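Local coordinates for PlzA (Borrelia burgdorferi, PDB 7MIE), which binds the bacterial second messenger c-di-GMP through its C-terminal PilZ domain and probably acts as a signalling receptor for it, at residues L159-K162 / N166-I169; D188-K193 / H199-K204; L229-E234 / I264-D269. All blocks are in the same frame, centred on the assembly; numbering follows the deposited sequence.

Interaction 1. Residues L159-K162 / N166-I169; sequences LDLK and NQRI. With C2E (9,9'-[(2R,3R,3aS,5S,7aR,9R,10R,10aS,12S,14aR)-3,5,10,12-tetrahydroxy-5,12-dioxidooctahydro-2H,7H-difuro[3,2-d:3',2'-j][1,3,7,9,2,8]tetraoxadiphosphacyclododecine-2,9-diyl]bis(2-amino-1,9-dihydro-6H-purin-6-one)), chain C.
Leu161 meets Ile169 and Gln167 where the chain leaves its helix and doubles back toward the nucleotide. Its CB rests against CG2 of Ile169 at 3.6 Å, and its two methyls cross the end of Gln167 at a slant, CD1 3.9 Å from OE1. This direct contact is van der Waals packing; polar joining is left to water. Leu161 O accepts from two waters, one of which takes the N-H of Asn166 while the other also donates to Gln167 O, 2.7 Å from that water. The end of the helix is thus bridged to the loop without a direct hydrogen bond.

Arg168 turns from the helix to the ligand. Its CB comes near the phosphate oxygen O11 of C2E; CG, beside the backbone N at chi1 -58°, touches C81 of a guanine at 3.4 Å; and the extended chain carries CD along the same base. There NE donates to N71 of C2E at 2.9 Å, almost straight at 173°, and NH2 donates to O61 of C2E at 2.9 Å with a more bent N-H (149°). Two N-H groups in nearly one plane with the base read its Hoogsteen edge, which fixes the rotation of the guanidinium. NH2 also forms a salt bridge to a phosphate oxygen of a second c-di-GMP molecule, so one arginine serves both ligands. Arg168 is the first arginine of the RxxxR motif of PilZ proteins; Arg172, the second, also binds c-di-GMP.

Around the contact, Lys162 leads away from the loop to bond Glu41 O. Ile42 of strand 42-43 touches both Lys162 and Ile169, so the end of helix 149-164 and the loop before strand 173-174 pack together against that short strand.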
# COMPACT_ATOMS: atom_id res chain seq x y z
N LEU A 159 -11.16 -0.89 7.60
CA LEU A 159 -11.35 -2.30 7.24
C LEU A 159 -12.85 -2.63 7.05
O LEU A 159 -13.16 -3.38 6.16
CB LEU A 159 -10.71 -3.22 8.29
CG LEU A 159 -9.18 -3.19 8.29
CD1 LEU A 159 -8.63 -3.73 9.60
CD2 LEU A 159 -8.65 -3.99 7.07
N ASP A 160 -13.74 -2.02 7.83
CA ASP A 160 -15.17 -2.18 7.58
C ASP A 160 -15.53 -1.73 6.18
O ASP A 160 -16.28 -2.41 5.48
CB ASP A 160 -15.98 -1.29 8.52
CG ASP A 160 -16.09 -1.79 9.94
OD1 ASP A 160 -15.89 -3.03 10.19
OD2 ASP A 160 -16.45 -0.92 10.80
N LEU A 161 -14.98 -0.60 5.76
CA LEU A 161 -15.27 -0.09 4.41
C LEU A 161 -14.67 -1.00 3.35
O LEU A 161 -15.31 -1.26 2.32
CB LEU A 161 -14.73 1.33 4.28
CG LEU A 161 -15.38 2.35 5.22
CD1 LEU A 161 -14.76 3.73 4.96
CD2 LEU A 161 -16.90 2.41 5.00
N LYS A 162 -13.45 -1.49 3.58
CA LYS A 162 -12.87 -2.42 2.63
C LYS A 162 -13.70 -3.70 2.51
O LYS A 162 -13.89 -4.18 1.38
CB LYS A 162 -11.40 -2.72 3.01
CG LYS A 162 -10.68 -3.57 1.97
CD LYS A 162 -9.16 -3.71 2.30
CE LYS A 162 -8.50 -4.53 1.18
NZ LYS A 162 -7.05 -4.72 1.45
N ASN A 166 -18.51 -1.01 -0.83
CA ASN A 166 -19.62 -0.15 -1.16
C ASN A 166 -19.14 1.23 -1.61
O ASN A 166 -19.87 1.92 -2.31
CB ASN A 166 -20.55 0.03 0.05
CG ASN A 166 -21.21 -1.29 0.44
OD1 ASN A 166 -21.69 -2.01 -0.43
ND2 ASN A 166 -21.26 -1.60 1.74
N GLN A 167 -17.97 1.66 -1.11
CA GLN A 167 -17.41 2.95 -1.53
C GLN A 167 -15.90 2.79 -1.67
O GLN A 167 -15.34 1.79 -1.24
CB GLN A 167 -17.79 4.05 -0.52
CG GLN A 167 -17.25 3.82 0.87
CD GLN A 167 -17.96 4.72 1.87
OE1 GLN A 167 -17.34 5.52 2.57
NE2 GLN A 167 -19.27 4.62 1.96
N ARG A 168 -15.25 3.82 -2.23
CA ARG A 168 -13.80 3.78 -2.42
C ARG A 168 -13.10 4.06 -1.10
O ARG A 168 -13.58 4.87 -0.33
CB ARG A 168 -13.36 4.93 -3.34
CG ARG A 168 -14.04 4.88 -4.70
CD ARG A 168 -13.56 6.01 -5.61
NE ARG A 168 -14.49 6.15 -6.71
CZ ARG A 168 -14.40 7.09 -7.65
NH1 ARG A 168 -13.37 7.92 -7.65
NH2 ARG A 168 -15.33 7.13 -8.59
N ILE A 169 -11.95 3.43 -0.86
CA ILE A 169 -11.19 3.89 0.30
C ILE A 169 -9.93 4.65 -0.12
O ILE A 169 -9.41 5.45 0.66
CB ILE A 169 -10.85 2.76 1.31
CG1 ILE A 169 -10.04 1.63 0.71
CG2 ILE A 169 -12.11 2.25 2.01
CD1 ILE A 169 -9.09 0.96 1.71
P1 C2E C . -16.34 -2.52 -7.84
O2P C2E C . -17.18 -1.85 -8.85
O1P C2E C . -16.29 -4.02 -7.75
O5' C2E C . -14.84 -2.12 -8.26
C5' C2E C . -13.76 -2.75 -7.56
C4' C2E C . -12.50 -1.93 -7.74
O4' C2E C . -12.21 -1.80 -9.15
C3' C2E C . -12.58 -0.48 -7.26
O3' C2E C . -12.32 -0.49 -5.86
C2' C2E C . -11.33 0.08 -7.98
O2' C2E C . -10.16 -0.40 -7.34
C1' C2E C . -11.41 -0.64 -9.33
N9 C2E C . -12.02 0.19 -10.36
C8 C2E C . -13.25 0.09 -10.96
N7 C2E C . -13.47 1.02 -11.85
C5 C2E C . -12.31 1.81 -11.80
C6 C2E C . -11.97 2.98 -12.51
O6 C2E C . -12.68 3.61 -13.31
N1 C2E C . -10.69 3.44 -12.14
C2 C2E C . -9.86 2.84 -11.21
N2 C2E C . -8.67 3.42 -10.96
N3 C2E C . -10.18 1.74 -10.54
C4 C2E C . -11.42 1.29 -10.89
P11 C2E C . -12.75 0.82 -5.01
O21 C2E C . -12.16 0.57 -3.66
O11 C2E C . -12.27 2.02 -5.77
O5A C2E C . -14.36 0.77 -5.09
C5A C2E C . -15.00 -0.21 -4.23
C4A C2E C . -16.44 -0.33 -4.63
O4A C2E C . -17.12 0.92 -4.40
C3A C2E C . -16.65 -0.61 -6.12
O3A C2E C . -16.46 -2.01 -6.32
C2A C2E C . -18.08 -0.10 -6.30
O2A C2E C . -19.04 -1.02 -5.80
C1A C2E C . -18.03 1.16 -5.44
N91 C2E C . -17.69 2.37 -6.16
C81 C2E C . -16.50 3.07 -6.12
N71 C2E C . -16.52 4.12 -6.90
C51 C2E C . -17.80 4.12 -7.48
C61 C2E C . -18.41 5.02 -8.40
O61 C2E C . -17.97 6.06 -8.92
N11 C2E C . -19.71 4.64 -8.70
C21 C2E C . -20.34 3.51 -8.23
N21 C2E C . -21.60 3.32 -8.66
N31 C2E C . -19.80 2.69 -7.34
C41 C2E C . -18.51 3.05 -7.02
O HOH W 1 -17.61 0.07 1.69
O HOH W 2 -14.61 -0.62 -0.32

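Interaction 2. Residues D188-K193 / H199-K204; sequences DKAFIK and HKCLIK
A single water oxygen is gripped by three groups where Asp188 lies beside Ile203 and Lys204. It donates to Asp188 OD2 at 2.6 Å and to Ile203 O at 2.7 Å, and accepts from Lys204 NZ at 3.3 Å. The carboxylate and the ammonium, too far apart to touch, are thereby linked; the lysine would probably help to stabilise the negative charge of the aspartate. The same carboxylate lies obliquely across the methyls of Leu202.

From here the two strands run antiparallel. Ile203 N donates to Asp188 O at 2.8 Å. Next, Ala190 and Cys201 exchange a pair of bonds, Cys201 N reaching Ala190 O at 3.0 Å from 44° above the carbonyl plane. The last pair joins Ile192 and His199, with His199 N 2.7 Å from Ile192 O. Ile192 O also sits in the plane of the His199 ring, near ND1, a buried nitrogen with no hydrogen-bonding partner.

On the face carrying Ala190, Ile192 and Cys201, the sulfur occupies the position between backbone N and carbonyl carbon (chi1 65°), which brings SG to 3.6 Å from Ile192 CG1. Ala190 CB touches both SG of Cys201 and, at 3.7 Å, CG1 of Ile203. On the other face Phe191 and Lys200 lie side by side, pointing the same way, the lysine CG near ring atom CE1; Lys198 makes a cation-pi contact with that ring.

This is a beta hairpin whose axes make 132°, well short of straight antiparallel, in keeping with a curled sheet. Strand 228-233 extends it beyond residues 189-193, bonding Phe191 and Lys193, while strand 210-215 flanks the other side, where Val213 packs on Ile192 and Cys201.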
# COMPACT_ATOMS: atom_id res chain seq x y z
N ASP A 188 1.26 7.47 -20.92
CA ASP A 188 -0.11 7.04 -20.74
C ASP A 188 -0.49 5.90 -21.68
O ASP A 188 -1.65 5.48 -21.69
CB ASP A 188 -1.05 8.24 -20.86
CG ASP A 188 -1.18 8.85 -22.25
OD1 ASP A 188 -0.39 8.50 -23.16
OD2 ASP A 188 -2.09 9.67 -22.42
N LYS A 189 0.46 5.40 -22.48
CA LYS A 189 0.08 4.41 -23.48
C LYS A 189 0.04 3.03 -22.84
O LYS A 189 0.95 2.65 -22.12
CB LYS A 189 1.06 4.40 -24.66
CG LYS A 189 1.01 5.62 -25.56
CD LYS A 189 1.65 5.37 -26.91
CE LYS A 189 2.32 6.60 -27.48
NZ LYS A 189 3.44 7.05 -26.62
N ALA A 190 -1.03 2.29 -23.12
CA ALA A 190 -1.18 0.93 -22.62
C ALA A 190 -1.93 0.08 -23.65
O ALA A 190 -2.26 0.56 -24.74
CB ALA A 190 -1.89 0.92 -21.28
N PHE A 191 -2.20 -1.17 -23.26
CA PHE A 191 -2.87 -2.14 -24.11
C PHE A 191 -3.94 -2.84 -23.29
O PHE A 191 -3.75 -3.07 -22.10
CB PHE A 191 -1.87 -3.18 -24.63
CG PHE A 191 -0.80 -2.63 -25.54
CD1 PHE A 191 -1.11 -2.23 -26.84
CD2 PHE A 191 0.51 -2.51 -25.11
CE1 PHE A 191 -0.14 -1.71 -27.68
CE2 PHE A 191 1.49 -2.00 -25.95
CZ PHE A 191 1.17 -1.61 -27.24
N ILE A 192 -5.03 -3.18 -23.97
CA ILE A 192 -6.12 -3.99 -23.47
C ILE A 192 -6.25 -5.21 -24.38
O ILE A 192 -6.29 -5.07 -25.60
CB ILE A 192 -7.40 -3.12 -23.44
CG1 ILE A 192 -7.37 -2.14 -22.27
CG2 ILE A 192 -8.66 -3.97 -23.41
CD1 ILE A 192 -7.43 -2.81 -20.91
N LYS A 193 -6.29 -6.41 -23.78
CA LYS A 193 -6.47 -7.68 -24.48
C LYS A 193 -7.73 -8.38 -23.97
O LYS A 193 -7.88 -8.58 -22.77
CB LYS A 193 -5.32 -8.63 -24.15
CG LYS A 193 -4.02 -8.37 -24.89
CD LYS A 193 -3.05 -9.54 -24.86
CE LYS A 193 -2.43 -9.77 -23.49
NZ LYS A 193 -1.37 -8.78 -23.19
N HIS A 199 -5.85 -4.28 -28.12
CA HIS A 199 -6.10 -2.91 -28.56
C HIS A 199 -5.22 -1.92 -27.79
O HIS A 199 -4.90 -2.12 -26.62
CB HIS A 199 -7.58 -2.52 -28.35
CG HIS A 199 -8.58 -3.49 -28.91
ND1 HIS A 199 -8.81 -4.73 -28.34
CD2 HIS A 199 -9.42 -3.39 -29.96
CE1 HIS A 199 -9.74 -5.36 -29.03
NE2 HIS A 199 -10.14 -4.55 -30.02
N LYS A 200 -4.86 -0.83 -28.48
CA LYS A 200 -4.24 0.32 -27.86
C LYS A 200 -5.26 1.01 -26.96
O LYS A 200 -6.46 0.97 -27.23
CB LYS A 200 -3.81 1.33 -28.92
CG LYS A 200 -2.42 1.15 -29.50
CD LYS A 200 -1.85 2.46 -30.05
CE LYS A 200 -1.13 2.29 -31.37
NZ LYS A 200 -0.53 0.94 -31.49
N CYS A 201 -4.78 1.65 -25.89
CA CYS A 201 -5.65 2.50 -25.10
C CYS A 201 -4.81 3.59 -24.44
O CYS A 201 -3.59 3.52 -24.47
CB CYS A 201 -6.47 1.68 -24.10
SG CYS A 201 -5.49 0.86 -22.82
N LEU A 202 -5.47 4.60 -23.86
CA LEU A 202 -4.77 5.59 -23.05
C LEU A 202 -5.19 5.41 -21.59
O LEU A 202 -6.37 5.27 -21.30
CB LEU A 202 -5.10 7.01 -23.55
CG LEU A 202 -4.65 7.33 -24.97
CD1 LEU A 202 -4.84 8.81 -25.29
CD2 LEU A 202 -3.20 6.91 -25.19
N ILE A 203 -4.21 5.39 -20.67
CA ILE A 203 -4.55 5.36 -19.24
C ILE A 203 -5.07 6.75 -18.82
O ILE A 203 -4.37 7.75 -19.00
CB ILE A 203 -3.35 4.93 -18.37
CG1 ILE A 203 -2.65 3.65 -18.88
CG2 ILE A 203 -3.80 4.81 -16.90
CD1 ILE A 203 -1.28 3.42 -18.27
N LYS A 204 -6.26 6.79 -18.21
CA LYS A 204 -6.84 8.01 -17.67
C LYS A 204 -6.66 8.09 -16.15
O LYS A 204 -6.44 9.19 -15.65
CB LYS A 204 -8.32 8.14 -18.06
CG LYS A 204 -8.57 8.15 -19.57
CD LYS A 204 -7.56 8.95 -20.40
CE LYS A 204 -7.76 10.46 -20.33
NZ LYS A 204 -6.77 11.19 -21.18
O HOH W 3 -3.82 9.96 -20.46

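Interaction 3. Residues L229-E234 / I264-D269; sequences LIFSFE and IAFDED. With C2E (9,9'-[(2R,3R,3aS,5S,7aR,9R,10R,10aS,12S,14aR)-3,5,10,12-tetrahydroxy-5,12-dioxidooctahydro-2H,7H-difuro[3,2-d:3',2'-j][1,3,7,9,2,8]tetraoxadiphosphacyclododecine-2,9-diyl]bis(2-amino-1,9-dihydro-6H-purin-6-one)), chain C.
Phe231 carries its ring anti to the backbone N (chi1 167°), while Phe266 turns its ring anti to the carbonyl carbon (chi1 -58°), and the two meet in the interior of the PilZ barrel. Phe231 CD2 approaches Phe266 CZ at 3.5 Å. The ring planes are tilted by only 19°, but a centroid distance of 5.6 Å shows them displaced too far for a full stack; CD2 and CE2 of Phe231 meet CE1 and CZ of Phe266. One layer along, Leu229 and Ile264 cross each other, Leu229 CD1 packing on Ile264 CG2 at 3.9 Å.

Strand 240-250 lies between the two strands in the sheet, so the side chains meet over its inner side, within the barrel core. Phe231 and Ile264 both pack on Val213, and Tyr275 of helix 273-283 meets Phe266 edge-to-face. Between the inward Ile264 and Phe266, Ala265 faces the nucleotide, its CB 3.3 Å from the ribose O4' of C2E.

No hydrogen bond joins the segments. Their contact is wholly apolar, resting on shape and hydrophobic burial, and it backs the strand whose other side receives c-di-GMP.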
# COMPACT_ATOMS: atom_id res chain seq x y z
N LEU A 229 -10.26 -9.44 -19.08
CA LEU A 229 -9.28 -8.78 -19.91
C LEU A 229 -7.91 -8.78 -19.25
O LEU A 229 -7.75 -9.17 -18.10
CB LEU A 229 -9.76 -7.36 -20.23
CG LEU A 229 -10.01 -6.48 -19.01
CD1 LEU A 229 -8.70 -5.85 -18.54
CD2 LEU A 229 -11.03 -5.40 -19.35
N ILE A 230 -6.91 -8.40 -20.03
CA ILE A 230 -5.55 -8.26 -19.54
C ILE A 230 -5.12 -6.84 -19.88
O ILE A 230 -5.19 -6.42 -21.04
CB ILE A 230 -4.60 -9.36 -20.09
CG1 ILE A 230 -5.00 -10.75 -19.58
CG2 ILE A 230 -3.16 -9.03 -19.72
CD1 ILE A 230 -4.50 -11.89 -20.43
N PHE A 231 -4.78 -6.09 -18.84
CA PHE A 231 -4.30 -4.72 -18.99
C PHE A 231 -2.79 -4.76 -18.90
O PHE A 231 -2.24 -5.39 -18.00
CB PHE A 231 -4.91 -3.86 -17.87
CG PHE A 231 -4.32 -2.49 -17.65
CD1 PHE A 231 -4.48 -1.50 -18.61
CD2 PHE A 231 -3.69 -2.16 -16.46
CE1 PHE A 231 -4.00 -0.21 -18.37
CE2 PHE A 231 -3.21 -0.87 -16.22
CZ PHE A 231 -3.36 0.09 -17.19
N SER A 232 -2.12 -4.07 -19.83
CA SER A 232 -0.67 -4.10 -19.80
C SER A 232 -0.09 -2.78 -20.29
O SER A 232 -0.73 -2.01 -21.02
CB SER A 232 -0.14 -5.29 -20.61
OG SER A 232 -0.34 -5.06 -22.00
N PHE A 233 1.13 -2.53 -19.83
CA PHE A 233 1.89 -1.40 -20.32
C PHE A 233 3.38 -1.69 -20.20
O PHE A 233 3.81 -2.49 -19.37
CB PHE A 233 1.56 -0.14 -19.51
CG PHE A 233 1.56 -0.33 -18.01
CD1 PHE A 233 0.41 -0.74 -17.34
CD2 PHE A 233 2.70 -0.05 -17.26
CE1 PHE A 233 0.41 -0.88 -15.96
CE2 PHE A 233 2.69 -0.19 -15.88
CZ PHE A 233 1.55 -0.60 -15.22
N GLU A 234 4.18 -0.97 -20.99
CA GLU A 234 5.61 -1.18 -21.01
C GLU A 234 6.16 -0.76 -19.66
O GLU A 234 5.73 0.26 -19.10
CB GLU A 234 6.27 -0.37 -22.12
CG GLU A 234 5.85 -0.80 -23.51
CD GLU A 234 6.83 -1.66 -24.30
OE1 GLU A 234 6.77 -1.63 -25.54
OE2 GLU A 234 7.64 -2.38 -23.67
N ILE A 264 -11.88 -0.78 -14.98
CA ILE A 264 -11.35 -2.13 -14.82
C ILE A 264 -11.07 -2.37 -13.34
O ILE A 264 -10.46 -1.52 -12.69
CB ILE A 264 -10.03 -2.28 -15.61
CG1 ILE A 264 -10.23 -1.98 -17.11
CG2 ILE A 264 -9.39 -3.64 -15.34
CD1 ILE A 264 -8.94 -1.76 -17.88
N ALA A 265 -11.50 -3.52 -12.84
CA ALA A 265 -11.15 -4.03 -11.53
C ALA A 265 -10.15 -5.16 -11.74
O ALA A 265 -10.53 -6.19 -12.35
CB ALA A 265 -12.39 -4.59 -10.84
N PHE A 266 -8.92 -4.97 -11.25
CA PHE A 266 -7.92 -6.02 -11.32
C PHE A 266 -8.32 -7.19 -10.42
O PHE A 266 -8.83 -6.99 -9.32
CB PHE A 266 -6.54 -5.48 -10.91
CG PHE A 266 -6.04 -4.31 -11.73
CD1 PHE A 266 -6.39 -4.16 -13.06
CD2 PHE A 266 -5.22 -3.36 -11.16
CE1 PHE A 266 -5.89 -3.10 -13.81
CE2 PHE A 266 -4.76 -2.27 -11.88
CZ PHE A 266 -5.09 -2.15 -13.22
N ASP A 267 -8.08 -8.43 -10.89
CA ASP A 267 -8.39 -9.59 -10.06
C ASP A 267 -7.60 -9.52 -8.75
O ASP A 267 -6.37 -9.49 -8.75
CB ASP A 267 -8.10 -10.89 -10.83
CG ASP A 267 -8.98 -11.10 -12.06
OD1 ASP A 267 -9.99 -10.41 -12.18
OD2 ASP A 267 -8.66 -12.00 -12.88
N GLU A 268 -8.34 -9.47 -7.63
CA GLU A 268 -7.80 -8.97 -6.37
C GLU A 268 -6.67 -9.85 -5.82
O GLU A 268 -5.83 -9.38 -5.06
CB GLU A 268 -8.91 -8.88 -5.31
CG GLU A 268 -9.02 -10.14 -4.47
CD GLU A 268 -10.37 -10.44 -3.83
OE1 GLU A 268 -11.05 -9.48 -3.37
OE2 GLU A 268 -10.74 -11.65 -3.80
N ASP A 269 -6.67 -11.14 -6.17
CA ASP A 269 -5.68 -12.04 -5.59
C ASP A 269 -4.48 -12.25 -6.51
O ASP A 269 -3.63 -13.08 -6.20
CB ASP A 269 -6.31 -13.36 -5.16
CG ASP A 269 -7.21 -13.21 -3.94
OD1 ASP A 269 -6.93 -12.30 -3.11
OD2 ASP A 269 -8.19 -13.98 -3.84
P1 C2E C . -16.34 -2.52 -7.84
O2P C2E C . -17.18 -1.85 -8.85
O1P C2E C . -16.29 -4.02 -7.75
O5' C2E C . -14.84 -2.12 -8.26
C5' C2E C . -13.76 -2.75 -7.56
C4' C2E C . -12.50 -1.93 -7.74
O4' C2E C . -12.21 -1.80 -9.15
C3' C2E C . -12.58 -0.48 -7.26
O3' C2E C . -12.32 -0.49 -5.86
C2' C2E C . -11.33 0.08 -7.98
O2' C2E C . -10.16 -0.40 -7.34
C1' C2E C . -11.41 -0.64 -9.33
N9 C2E C . -12.02 0.19 -10.36
C8 C2E C . -13.25 0.09 -10.96
N7 C2E C . -13.47 1.02 -11.85
C5 C2E C . -12.31 1.81 -11.80
C6 C2E C . -11.97 2.98 -12.51
O6 C2E C . -12.68 3.61 -13.31
N1 C2E C . -10.69 3.44 -12.14
C2 C2E C . -9.86 2.84 -11.21
N2 C2E C . -8.67 3.42 -10.96
N3 C2E C . -10.18 1.74 -10.54
C4 C2E C . -11.42 1.29 -10.89
P11 C2E C . -12.75 0.82 -5.01
O21 C2E C . -12.16 0.57 -3.66
O11 C2E C . -12.27 2.02 -5.77
O5A C2E C . -14.36 0.77 -5.09
C5A C2E C . -15.00 -0.21 -4.23
C4A C2E C . -16.44 -0.33 -4.63
O4A C2E C . -17.12 0.92 -4.40
C3A C2E C . -16.65 -0.61 -6.12
O3A C2E C . -16.46 -2.01 -6.32
C2A C2E C . -18.08 -0.10 -6.30
O2A C2E C . -19.04 -1.02 -5.80
C1A C2E C . -18.03 1.16 -5.44
N91 C2E C . -17.69 2.37 -6.16
C81 C2E C . -16.50 3.07 -6.12
N71 C2E C . -16.52 4.12 -6.90
C51 C2E C . -17.80 4.12 -7.48
C61 C2E C . -18.41 5.02 -8.40
O61 C2E C . -17.97 6.06 -8.92
N11 C2E C . -19.71 4.64 -8.70
C21 C2E C . -20.34 3.51 -8.23
N21 C2E C . -21.60 3.32 -8.66
N31 C2E C . -19.80 2.69 -7.34
C41 C2E C . -18.51 3.05 -7.02

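Interactions 2 and 3 belong to one barrel: their centres lie 11 Å apart, and strands 189-193 and 228-233 are neighbours, Phe191 N lying 2.8 Å from Ser232 O and Ile230 N 2.9 Å from Lys193 O, both probable hydrogen bonds. Interaction 1 stands apart, its centre 20 Å from that of interaction 3, yet both touch the same c-di-GMP molecule, from the linker side and the barrel side. Their nearest atoms are about 7 Å apart. Interaction 2 is more remote, although the side chain of Ile203 lies about 8 Å from a bound nucleotide and its strand continues to the ligand-binding residues Asp205 and Ser207.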